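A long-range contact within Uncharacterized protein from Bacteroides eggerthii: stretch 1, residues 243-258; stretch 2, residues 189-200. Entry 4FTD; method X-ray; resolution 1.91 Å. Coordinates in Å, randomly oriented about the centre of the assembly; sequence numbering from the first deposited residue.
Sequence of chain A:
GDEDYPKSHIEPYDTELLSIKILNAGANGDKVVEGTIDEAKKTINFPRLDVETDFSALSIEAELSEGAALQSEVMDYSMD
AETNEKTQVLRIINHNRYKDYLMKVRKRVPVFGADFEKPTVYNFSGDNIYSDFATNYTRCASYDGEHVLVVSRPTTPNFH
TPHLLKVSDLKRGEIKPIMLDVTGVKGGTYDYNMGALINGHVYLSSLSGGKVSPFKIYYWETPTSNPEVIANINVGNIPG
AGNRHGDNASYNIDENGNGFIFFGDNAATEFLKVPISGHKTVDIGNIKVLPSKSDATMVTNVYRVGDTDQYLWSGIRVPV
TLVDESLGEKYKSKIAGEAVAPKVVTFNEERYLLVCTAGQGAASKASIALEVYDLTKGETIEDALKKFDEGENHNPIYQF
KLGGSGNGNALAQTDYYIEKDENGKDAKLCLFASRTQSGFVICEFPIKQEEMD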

# COMPACT_ATOMS: atom_id res chain seq x y z
N ASN A 243 28.59 16.04 6.18
CA ASN A 243 29.01 16.87 5.07
C ASN A 243 27.95 17.21 4.06
O ASN A 243 27.79 18.38 3.70
CB ASN A 243 30.20 16.24 4.34
CG ASN A 243 31.46 16.34 5.16
OD1 ASN A 243 31.74 17.39 5.71
ND2 ASN A 243 32.20 15.24 5.28
N ARG A 244 27.27 16.18 3.60
CA ARG A 244 26.35 16.32 2.48
C ARG A 244 24.94 15.84 2.82
O ARG A 244 24.79 14.71 3.27
CB ARG A 244 26.94 15.59 1.28
CG ARG A 244 25.95 15.33 0.15
CD ARG A 244 26.71 14.86 -1.10
NE ARG A 244 25.82 14.18 -2.02
CZ ARG A 244 26.01 14.10 -3.35
NH1 ARG A 244 27.09 14.63 -3.93
NH2 ARG A 244 25.16 13.44 -4.08
N HIS A 245 23.92 16.70 2.60
CA HIS A 245 22.49 16.38 2.87
C HIS A 245 21.61 16.66 1.70
O HIS A 245 21.92 17.53 0.89
CB HIS A 245 22.01 17.22 4.03
CG HIS A 245 22.78 16.96 5.27
ND1 HIS A 245 23.95 17.64 5.57
CD2 HIS A 245 22.57 16.08 6.28
CE1 HIS A 245 24.40 17.19 6.73
NE2 HIS A 245 23.60 16.24 7.17
N GLY A 246 20.53 15.91 1.59
CA GLY A 246 19.58 16.09 0.49
C GLY A 246 19.55 14.97 -0.51
O GLY A 246 18.79 15.04 -1.46
N ASP A 247 20.39 13.95 -0.35
CA ASP A 247 20.30 12.81 -1.25
C ASP A 247 18.98 12.04 -1.10
O ASP A 247 18.54 11.46 -2.04
CB ASP A 247 21.43 11.81 -0.97
CG ASP A 247 22.75 12.28 -1.56
OD1 ASP A 247 22.80 12.39 -2.82
OD2 ASP A 247 23.72 12.49 -0.81
N ASN A 248 18.46 12.03 0.12
CA ASN A 248 17.23 11.34 0.52
C ASN A 248 16.43 12.34 1.36
O ASN A 248 16.97 13.33 1.81
CB ASN A 248 17.50 10.04 1.29
CG ASN A 248 18.29 10.24 2.56
OD1 ASN A 248 17.76 10.79 3.55
ND2 ASN A 248 19.57 9.78 2.57
N ALA A 249 15.13 12.12 1.45
CA ALA A 249 14.28 12.90 2.31
C ALA A 249 13.06 12.08 2.68
O ALA A 249 12.52 11.35 1.86
CB ALA A 249 13.87 14.18 1.65
N SER A 250 12.68 12.17 3.95
CA SER A 250 11.38 11.57 4.40
C SER A 250 10.53 12.67 5.02
O SER A 250 10.77 13.12 6.13
CB SER A 250 11.60 10.42 5.33
OG SER A 250 12.60 9.54 4.87
N TYR A 251 9.61 13.20 4.21
CA TYR A 251 8.70 14.23 4.63
C TYR A 251 7.53 13.58 5.37
O TYR A 251 6.80 12.80 4.78
CB TYR A 251 8.20 15.00 3.41
CG TYR A 251 9.24 15.81 2.67
CD1 TYR A 251 10.12 15.23 1.69
CD2 TYR A 251 9.28 17.21 2.86
CE1 TYR A 251 11.04 16.06 1.01
CE2 TYR A 251 10.20 18.02 2.18
CZ TYR A 251 11.05 17.48 1.25
OH TYR A 251 11.92 18.36 0.60
N ASN A 252 7.39 13.89 6.65
CA ASN A 252 6.31 13.40 7.51
C ASN A 252 5.50 14.62 8.00
O ASN A 252 5.84 15.23 8.96
CB ASN A 252 6.92 12.67 8.71
CG ASN A 252 7.62 11.39 8.31
OD1 ASN A 252 6.96 10.36 8.13
ND2 ASN A 252 8.92 11.47 8.10
N ILE A 253 4.48 15.02 7.27
CA ILE A 253 3.74 16.20 7.60
C ILE A 253 2.27 15.79 7.63
O ILE A 253 1.75 15.28 6.64
CB ILE A 253 4.01 17.33 6.62
CG1 ILE A 253 5.50 17.67 6.56
CG2 ILE A 253 3.14 18.53 6.95
CD1 ILE A 253 5.86 18.59 5.39
N ASP A 254 1.63 16.02 8.76
CA ASP A 254 0.24 15.60 9.00
C ASP A 254 -0.77 16.59 8.41
O ASP A 254 -0.38 17.56 7.75
CB ASP A 254 0.01 15.31 10.49
CG ASP A 254 -0.03 16.55 11.36
OD1 ASP A 254 -0.24 17.70 10.90
OD2 ASP A 254 0.15 16.34 12.57
N GLU A 255 -2.05 16.35 8.64
CA GLU A 255 -3.07 17.15 7.98
C GLU A 255 -3.08 18.58 8.48
O GLU A 255 -3.53 19.46 7.75
CB GLU A 255 -4.45 16.49 8.08
CG GLU A 255 -5.04 16.50 9.47
CD GLU A 255 -6.30 15.66 9.57
OE1 GLU A 255 -6.81 15.21 8.51
OE2 GLU A 255 -6.77 15.46 10.70
N ASN A 256 -2.57 18.81 9.69
CA ASN A 256 -2.42 20.16 10.21
C ASN A 256 -1.10 20.82 9.81
O ASN A 256 -0.81 21.91 10.29
CB ASN A 256 -2.54 20.17 11.72
CG ASN A 256 -3.79 19.45 12.18
OD1 ASN A 256 -4.87 19.69 11.67
ND2 ASN A 256 -3.63 18.53 13.12
N GLY A 257 -0.30 20.18 8.95
CA GLY A 257 0.99 20.77 8.54
C GLY A 257 2.11 20.65 9.58
O GLY A 257 3.09 21.40 9.55
N ASN A 258 1.97 19.67 10.46
CA ASN A 258 2.92 19.42 11.54
C ASN A 258 3.64 18.11 11.39
O ASN A 258 3.01 17.08 11.11
CB ASN A 258 2.19 19.40 12.87
CG ASN A 258 1.55 20.72 13.19
OD1 ASN A 258 2.04 21.77 12.79
ND2 ASN A 258 0.43 20.68 13.88
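Stretch 2, residues 189-200: TYDYNMGALING

The centre of the contact is apolar and is built from side chains that face each other across two strands. In stretch 1 the strand runs from Ser 250 to Ile 253; in stretch 2 extended chain leads through Gly 195 and Ala 196 to Ile 198. Their N-to-C directions differ by 25° (signed crossing angle -25°), so the strands run roughly parallel, and their axes come no closer than 7.7 Å. That spacing, together with the absence of any backbone-to-backbone hydrogen bond between the stretches, identifies side-chain packing rather than sheet pairing. The register advances in step: Tyr 251 CA lies 6.9 Å from Ala 196 CA, and Ile 253 CA lies 7.1 Å from Ile 198 CA.

Alternation along the strand selects the residues that meet. Tyr 251 and Ile 253 direct their CA-to-CB bonds toward stretch 2, whereas Ser 250 and Asn 252 direct theirs away. Tyr 251, with chi1 in m, spans several partners: its CB is 3.6 Å from Ile 198 CD1, its CD1 is 3.8 Å from Ala 196 CB, and its CE1 is 3.9 Å from Gly 195 CA. Met 194, a selenomethionine, places its CB at the edge of the tyrosine ring, 4.5 Å from Tyr 251 CE1. The same Met 194 CB packs 3.6 Å from Ala 249 CB, extending the apolar contact beyond the strand, while Met 194 CE reaches 3.4 Å from Asp 247 O. Toward the other end, Ile 253 CB lies 4.0 Å from Ile 198 CG2.

Each end is closed by an asparagine amide. Beyond Ile 198, Asn 199 has phi/psi of 59/30°, and its ND2 donates to Asp 254 O at 2.8 Å with an angle of 156°. This carbonyl also accepts from Gly 257 N at 2.9 Å within the type I turn from Asp 254 to Gly 257, so the side chain docks directly on the turn. A water donates to both Asn 199 OD1 and Ile 253 O, each at 2.8 Å.

At the opposite end, Asn 193 ND2 donates to Gly 246 O at 2.8 Å and a nearly straight 168°. A water bridges Asn 193 ND2, at 3.1 Å, to Asp 247 OD1, at 2.8 Å. Farther out, Arg 244 is held by a salt bridge from its NH2 to Asp 247 OD1 at 2.9 Å; its NH2 remains 4.4 Å from Tyr 190 OH, a looser approach at this polar edge.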

# COMPACT_ATOMS: atom_id res chain seq x y z
N THR A 189 24.41 22.48 -4.16
CA THR A 189 25.05 21.70 -5.23
C THR A 189 24.05 21.28 -6.31
O THR A 189 24.36 21.33 -7.51
CB THR A 189 25.78 20.49 -4.60
OG1 THR A 189 26.67 21.00 -3.62
CG2 THR A 189 26.55 19.66 -5.67
N TYR A 190 22.85 20.87 -5.91
CA TYR A 190 21.72 20.77 -6.84
C TYR A 190 20.67 21.71 -6.34
O TYR A 190 20.43 21.84 -5.12
CB TYR A 190 21.07 19.37 -6.97
CG TYR A 190 21.97 18.18 -7.27
CD1 TYR A 190 23.21 18.31 -7.87
CD2 TYR A 190 21.50 16.86 -7.04
CE1 TYR A 190 24.01 17.20 -8.15
CE2 TYR A 190 22.30 15.74 -7.33
CZ TYR A 190 23.56 15.92 -7.89
OH TYR A 190 24.40 14.83 -8.15
N ASP A 191 20.02 22.40 -7.25
CA ASP A 191 18.96 23.35 -6.86
C ASP A 191 17.78 22.63 -6.18
O ASP A 191 17.07 23.21 -5.41
CB ASP A 191 18.43 24.04 -8.08
CG ASP A 191 19.44 25.02 -8.72
OD1 ASP A 191 20.35 25.51 -8.04
OD2 ASP A 191 19.25 25.28 -9.92
N TYR A 192 17.48 21.43 -6.64
CA TYR A 192 16.46 20.56 -6.09
C TYR A 192 16.85 19.10 -6.40
O TYR A 192 17.59 18.81 -7.35
CB TYR A 192 15.06 20.89 -6.54
CG TYR A 192 15.03 21.49 -7.93
CD1 TYR A 192 15.14 20.68 -9.04
CD2 TYR A 192 14.92 22.86 -8.10
CE1 TYR A 192 15.20 21.22 -10.31
CE2 TYR A 192 14.95 23.42 -9.40
CZ TYR A 192 15.09 22.58 -10.47
OH TYR A 192 15.13 23.03 -11.73
N ASN A 193 16.33 18.21 -5.59
CA ASN A 193 16.64 16.80 -5.63
C ASN A 193 15.51 15.97 -5.10
O ASN A 193 14.91 15.23 -5.86
CB ASN A 193 17.93 16.53 -4.89
CG ASN A 193 18.51 15.13 -5.18
OD1 ASN A 193 18.56 14.74 -6.34
ND2 ASN A 193 18.97 14.40 -4.15
N MSE A 194 15.15 16.10 -3.82
CA MSE A 194 13.97 15.35 -3.27
C MSE A 194 12.78 16.30 -3.22
O MSE A 194 12.93 17.48 -3.31
CB MSE A 194 14.26 14.86 -1.86
CG MSE A 194 15.39 13.88 -1.80
SE MSE A 194 14.88 12.16 -2.72
CE MSE A 194 16.08 12.12 -4.29
N GLY A 195 11.59 15.74 -3.04
CA GLY A 195 10.41 16.56 -2.79
C GLY A 195 9.24 15.66 -2.46
O GLY A 195 9.39 14.44 -2.45
N ALA A 196 8.07 16.24 -2.33
CA ALA A 196 6.89 15.50 -1.95
C ALA A 196 5.66 16.36 -2.25
O ALA A 196 5.69 17.60 -2.18
CB ALA A 196 6.96 15.14 -0.45
N LEU A 197 4.57 15.66 -2.50
CA LEU A 197 3.22 16.18 -2.53
C LEU A 197 2.54 15.80 -1.19
O LEU A 197 2.47 14.64 -0.83
CB LEU A 197 2.45 15.54 -3.66
CG LEU A 197 2.57 16.05 -5.06
CD1 LEU A 197 1.85 15.09 -6.05
CD2 LEU A 197 1.97 17.45 -5.13
N ILE A 198 2.11 16.79 -0.44
CA ILE A 198 1.53 16.59 0.89
C ILE A 198 0.46 17.66 1.08
O ILE A 198 0.75 18.84 0.92
CB ILE A 198 2.57 16.72 1.99
CG1 ILE A 198 3.72 15.73 1.73
CG2 ILE A 198 1.93 16.39 3.35
CD1 ILE A 198 4.73 15.62 2.82
N ASN A 199 -0.75 17.23 1.43
CA ASN A 199 -1.88 18.13 1.72
C ASN A 199 -2.21 19.03 0.56
O ASN A 199 -2.65 20.14 0.73
CB ASN A 199 -1.60 18.98 3.01
CG ASN A 199 -1.38 18.12 4.25
OD1 ASN A 199 -2.06 17.12 4.45
ND2 ASN A 199 -0.42 18.52 5.10
N GLY A 200 -1.97 18.57 -0.66
CA GLY A 200 -2.17 19.42 -1.82
C GLY A 200 -1.06 20.45 -2.10
O GLY A 200 -1.21 21.27 -2.99
O HOH W 1 27.48 14.66 -6.79
O HOH W 2 20.54 11.78 -4.43
O HOH W 3 16.83 17.12 -1.47
O HOH W 4 -0.76 14.87 5.45